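Local atomic coordinates of arginase (Thermus thermophilus, PDB entry 2EF5), a protein that probably hydrolyses L-arginine to L-ornithine and urea, using two manganese ions bound in each subunit. Residues R30-L35 / Y40-L45; E36-T41 / L285-F290. One frame throughout, in Å; residues are numbered along the deposited sequence.

Contact 1 of 2, residues R30-L35 / Y40-L45; sequences RLLEQL and YTVEDL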
# COMPACT_ATOMS: atom_id res chain seq x y z
N ARG A 30 48.41 13.60 5.66
CA ARG A 30 49.35 12.49 5.52
C ARG A 30 48.78 11.22 4.88
O ARG A 30 49.07 10.11 5.31
CB ARG A 30 49.95 12.15 6.90
CG ARG A 30 50.56 13.36 7.59
CD ARG A 30 51.17 13.01 8.94
NE ARG A 30 52.31 12.11 8.79
CZ ARG A 30 52.31 10.82 9.11
NH1 ARG A 30 51.21 10.26 9.61
NH2 ARG A 30 53.40 10.09 8.92
N LEU A 31 47.97 11.40 3.84
CA LEU A 31 47.39 10.27 3.14
C LEU A 31 48.50 9.35 2.65
O LEU A 31 48.45 8.13 2.79
CB LEU A 31 46.58 10.76 1.94
CG LEU A 31 46.30 9.72 0.84
CD1 LEU A 31 45.36 8.65 1.38
CD2 LEU A 31 45.69 10.42 -0.38
N LEU A 32 49.51 9.96 2.07
CA LEU A 32 50.64 9.26 1.50
C LEU A 32 51.50 8.50 2.51
O LEU A 32 51.78 7.32 2.32
CB LEU A 32 51.48 10.28 0.74
CG LEU A 32 52.12 9.77 -0.53
CD1 LEU A 32 52.19 10.90 -1.54
CD2 LEU A 32 53.50 9.20 -0.22
N GLU A 33 51.91 9.17 3.57
CA GLU A 33 52.72 8.53 4.60
C GLU A 33 51.97 7.34 5.20
O GLU A 33 52.55 6.27 5.43
CB GLU A 33 53.07 9.53 5.70
CG GLU A 33 53.92 10.72 5.27
CD GLU A 33 53.24 11.62 4.23
OE1 GLU A 33 52.00 11.62 4.13
OE2 GLU A 33 53.97 12.36 3.53
N GLN A 34 50.67 7.50 5.45
CA GLN A 34 49.88 6.43 6.04
C GLN A 34 49.66 5.27 5.08
O GLN A 34 49.53 4.12 5.51
CB GLN A 34 48.55 6.97 6.58
CG GLN A 34 48.73 8.04 7.65
CD GLN A 34 47.43 8.45 8.30
OE1 GLN A 34 46.85 7.71 9.09
NE2 GLN A 34 46.95 9.65 7.97
N LEU A 35 49.60 5.55 3.78
CA LEU A 35 49.43 4.48 2.81
C LEU A 35 50.69 3.62 2.82
O LEU A 35 50.62 2.39 2.68
CB LEU A 35 49.17 5.04 1.41
CG LEU A 35 47.72 5.47 1.15
CD1 LEU A 35 47.62 6.14 -0.21
CD2 LEU A 35 46.80 4.26 1.21
N TYR A 40 51.98 -0.13 1.21
CA TYR A 40 51.93 0.22 -0.20
C TYR A 40 53.11 1.07 -0.62
O TYR A 40 53.65 1.84 0.17
CB TYR A 40 50.64 1.00 -0.52
CG TYR A 40 49.36 0.20 -0.48
CD1 TYR A 40 48.99 -0.60 -1.56
CD2 TYR A 40 48.52 0.25 0.63
CE1 TYR A 40 47.79 -1.34 -1.53
CE2 TYR A 40 47.33 -0.48 0.67
CZ TYR A 40 46.98 -1.27 -0.41
OH TYR A 40 45.81 -1.99 -0.36
N THR A 41 53.54 0.92 -1.87
CA THR A 41 54.61 1.75 -2.39
C THR A 41 53.79 2.83 -3.08
O THR A 41 52.97 2.54 -3.95
CB THR A 41 55.49 0.99 -3.41
OG1 THR A 41 54.70 0.59 -4.54
CG2 THR A 41 56.09 -0.24 -2.77
N VAL A 42 53.99 4.08 -2.67
CA VAL A 42 53.20 5.19 -3.19
C VAL A 42 53.94 6.25 -3.99
O VAL A 42 55.05 6.66 -3.65
CB VAL A 42 52.47 5.90 -2.02
CG1 VAL A 42 51.45 6.91 -2.55
CG2 VAL A 42 51.81 4.86 -1.13
N GLU A 43 53.28 6.72 -5.04
CA GLU A 43 53.82 7.76 -5.91
C GLU A 43 52.82 8.91 -6.07
O GLU A 43 51.67 8.71 -6.44
CB GLU A 43 54.15 7.17 -7.29
CG GLU A 43 54.22 8.22 -8.39
CD GLU A 43 54.75 7.68 -9.70
OE1 GLU A 43 54.27 6.62 -10.16
OE2 GLU A 43 55.65 8.33 -10.28
N ASP A 44 53.27 10.13 -5.78
CA ASP A 44 52.42 11.30 -5.92
C ASP A 44 52.68 11.87 -7.31
O ASP A 44 53.80 12.28 -7.61
CB ASP A 44 52.78 12.35 -4.87
CG ASP A 44 51.73 13.45 -4.76
OD1 ASP A 44 51.14 13.81 -5.80
OD2 ASP A 44 51.52 13.95 -3.64
N LEU A 45 51.66 11.87 -8.15
CA LEU A 45 51.79 12.38 -9.52
C LEU A 45 51.60 13.88 -9.60
O LEU A 45 51.62 14.46 -10.68
CB LEU A 45 50.77 11.69 -10.43
CG LEU A 45 50.79 10.16 -10.46
CD1 LEU A 45 49.69 9.65 -11.38
CD2 LEU A 45 52.16 9.67 -10.91
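Val42 fits between Leu32 and Leu35, one methyl for each leucine. Val42 CG1, set anti to the backbone N (chi1 -170°), lies 3.6 Å from Leu32 CG, and the two side chains slide past one another in opposite directions. Val42 CG2, the other methyl, rests 3.7 Å from Leu35 CB, one turn further along the helix. This is the close-packed part of the contact, and Leu35 continues it inward: its side chain also touches Val3 of strand 2-8, Ile90 of strand 87-93 and Leu282 of helix 272-284, so that it is buried. At the turn the joint becomes polar, with Tyr40 N giving a fairly straight hydrogen bond of 3.2 Å to Leu35 O, the N-H...O angle being 156°. Leu35 O also sits at the edge of the Tyr40 ring, in its plane, 3.6 Å from Tyr40 CD2. Helix 31-37 and strand 41-47 are the second half of a beta-alpha-beta crossover of the arginase alpha/beta fold, which starts from the adjacent parallel strand 2-8. The short segment axes run nearly antiparallel, at 162°, and strand 41-47, outermost in the sheet of this chain, pairs through its backbone with strand 2-8. Towards Leu45 the packing thins. Here Leu32 and Asp44 cross at about a right angle, and Leu32 CD1 comes 3.7 Å from Asp44 CB. The carboxylate itself is held from elsewhere, OD1 by the backbone N of Gly46 and OD2 by a salt bridge to Arg27, so Leu32 CD1 lies against CB and beside OD2 of an acid whose polar bonds are made elsewhere. On the outward side of the strand, Thr41 and Glu43 point away from the helix and are exposed.

Contact 2 of 2, residues E36-T41 / L285-F290; sequences EDLGYT and LGKRIF
Both backbones are turning where they meet: Gly39, with positive phi, follows helix 31-37 in a Schellman motif, Gly286 ends helix 272-284 in the same way, and the CA atoms of Leu38 and Lys287 lie 6.9 Å apart. Tyr40 reaches across to the other segment with its phenol. Its OH donates a 2.6 Å hydrogen bond to Leu285 O, from 25° out of the carbonyl plane and at a C=O...O angle of 131°. The acceptor lies in the plane of the ring, at its edge, whereas Leu285 CD2 stands 4.1 Å above one face, offset toward the rim. Leu285 therefore meets the tyrosine twice, through its carbonyl at the edge and CD2 over a face; Leu285 CB adds a contact of 3.8 Å to Tyr40 CE2. A phenylalanine in place of Tyr40 would probably keep much of this apolar contact but leave Leu285 O without the hydroxyl that binds it. Beside the phenol, with CG anti to the backbone N (chi1 -159°), the Leu38 side chain extends toward segment 285-290 and its methyls part there: CD1 packs 3.7 Å from Lys287 CB, while CD2 lies at the edge of the Tyr40 ring and 3.9 Å from Leu285 O. The lysine offers just the base of its side chain, since the extended remainder leads its amino group away. On the inner side Leu285 touches Val3 of strand 2-8 and Phe88 and Ile90 of strand 87-93, which places the joined ends of helices 31-37 and 272-284 against one end of the parallel sheet.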
# COMPACT_ATOMS: atom_id res chain seq x y z
N GLU A 36 51.84 4.26 2.99
CA GLU A 36 53.11 3.54 3.04
C GLU A 36 53.18 2.70 4.32
O GLU A 36 53.65 1.56 4.29
CB GLU A 36 54.30 4.51 2.98
CG GLU A 36 54.36 5.34 1.69
CD GLU A 36 55.58 6.25 1.63
OE1 GLU A 36 55.90 6.89 2.66
OE2 GLU A 36 56.20 6.34 0.55
N ASP A 37 52.72 3.25 5.44
CA ASP A 37 52.74 2.51 6.70
C ASP A 37 51.91 1.24 6.53
O ASP A 37 52.14 0.23 7.20
CB ASP A 37 52.15 3.33 7.85
CG ASP A 37 52.94 4.57 8.15
OD1 ASP A 37 54.13 4.62 7.81
OD2 ASP A 37 52.36 5.51 8.75
N LEU A 38 50.94 1.31 5.63
CA LEU A 38 50.05 0.20 5.37
C LEU A 38 50.71 -0.85 4.48
O LEU A 38 50.16 -1.93 4.25
CB LEU A 38 48.77 0.73 4.72
CG LEU A 38 47.50 -0.12 4.77
CD1 LEU A 38 47.17 -0.47 6.21
CD2 LEU A 38 46.35 0.67 4.15
N GLY A 39 51.90 -0.53 3.96
CA GLY A 39 52.61 -1.48 3.13
C GLY A 39 52.63 -1.20 1.64
O GLY A 39 53.23 -1.95 0.87
N TYR A 40 51.98 -0.13 1.21
CA TYR A 40 51.93 0.22 -0.20
C TYR A 40 53.11 1.07 -0.62
O TYR A 40 53.65 1.84 0.17
CB TYR A 40 50.64 1.00 -0.52
CG TYR A 40 49.36 0.20 -0.48
CD1 TYR A 40 48.99 -0.60 -1.56
CD2 TYR A 40 48.52 0.25 0.63
CE1 TYR A 40 47.79 -1.34 -1.53
CE2 TYR A 40 47.33 -0.48 0.67
CZ TYR A 40 46.98 -1.27 -0.41
OH TYR A 40 45.81 -1.99 -0.36
N THR A 41 53.54 0.92 -1.87
CA THR A 41 54.61 1.75 -2.39
C THR A 41 53.79 2.83 -3.08
O THR A 41 52.97 2.54 -3.95
CB THR A 41 55.49 0.99 -3.41
OG1 THR A 41 54.70 0.59 -4.54
CG2 THR A 41 56.09 -0.24 -2.77
N LEU A 285 41.48 0.50 1.48
CA LEU A 285 42.65 -0.20 0.97
C LEU A 285 43.20 -1.31 1.87
O LEU A 285 44.35 -1.72 1.74
CB LEU A 285 43.75 0.81 0.63
CG LEU A 285 43.63 1.34 -0.81
CD1 LEU A 285 42.28 2.01 -1.03
CD2 LEU A 285 44.76 2.30 -1.10
N GLY A 286 42.38 -1.81 2.78
CA GLY A 286 42.83 -2.92 3.61
C GLY A 286 43.17 -2.73 5.08
O GLY A 286 43.38 -3.73 5.78
N LYS A 287 43.22 -1.50 5.57
CA LYS A 287 43.54 -1.31 6.98
C LYS A 287 42.41 -1.91 7.81
O LYS A 287 41.23 -1.65 7.56
CB LYS A 287 43.69 0.18 7.33
CG LYS A 287 44.24 0.42 8.75
CD LYS A 287 44.57 1.89 9.02
CE LYS A 287 45.22 2.06 10.40
NZ LYS A 287 45.50 3.49 10.73
N ARG A 288 42.78 -2.75 8.77
CA ARG A 288 41.80 -3.39 9.64
C ARG A 288 42.26 -3.38 11.09
O ARG A 288 43.46 -3.33 11.36
CB ARG A 288 41.55 -4.82 9.15
CG ARG A 288 40.79 -4.84 7.84
CD ARG A 288 41.20 -5.99 6.95
NE ARG A 288 40.97 -7.29 7.59
CZ ARG A 288 41.90 -7.97 8.25
NH1 ARG A 288 43.13 -7.48 8.38
NH2 ARG A 288 41.59 -9.14 8.80
N ILE A 289 41.30 -3.42 12.01
CA ILE A 289 41.57 -3.42 13.44
C ILE A 289 42.26 -4.72 13.80
O ILE A 289 43.30 -4.74 14.44
CB ILE A 289 40.29 -3.33 14.26
CG1 ILE A 289 39.56 -2.03 13.94
CG2 ILE A 289 40.64 -3.43 15.75
CD1 ILE A 289 38.15 -1.98 14.53
N PHE A 290 41.65 -5.83 13.41
CA PHE A 290 42.26 -7.11 13.69
C PHE A 290 43.01 -7.62 12.42
O PHE A 290 42.33 -8.33 11.64
CB PHE A 290 41.19 -8.10 14.16
CG PHE A 290 41.74 -9.25 14.96
CD1 PHE A 290 40.94 -9.98 15.83
CD2 PHE A 290 43.08 -9.59 14.83
CE1 PHE A 290 41.48 -11.04 16.57
CE2 PHE A 290 43.63 -10.63 15.56
CZ PHE A 290 42.84 -11.36 16.43
OXT PHE A 290 44.24 -7.36 12.13

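From the N terminus, strand 2-8 is followed by helix 22-28 and then helix 31-37, after which the chain turns at once into strand 41-47. Contact 1 closes that short loop, joining neighbours only a few residues apart. Contact 2 closes a loop of more than 240 residues, from 36-41 to the tail after helix 272-284; the two loops cross rather than nest, sharing Tyr40 and Thr41. In space their centres are 11 Å apart, and they meet directly where Leu35 CD2 lies 3.7 Å from Leu285 CD2. Together they tie the edge strand of the sheet, its adjoining helix and the C-terminal helix into one corner of the fold.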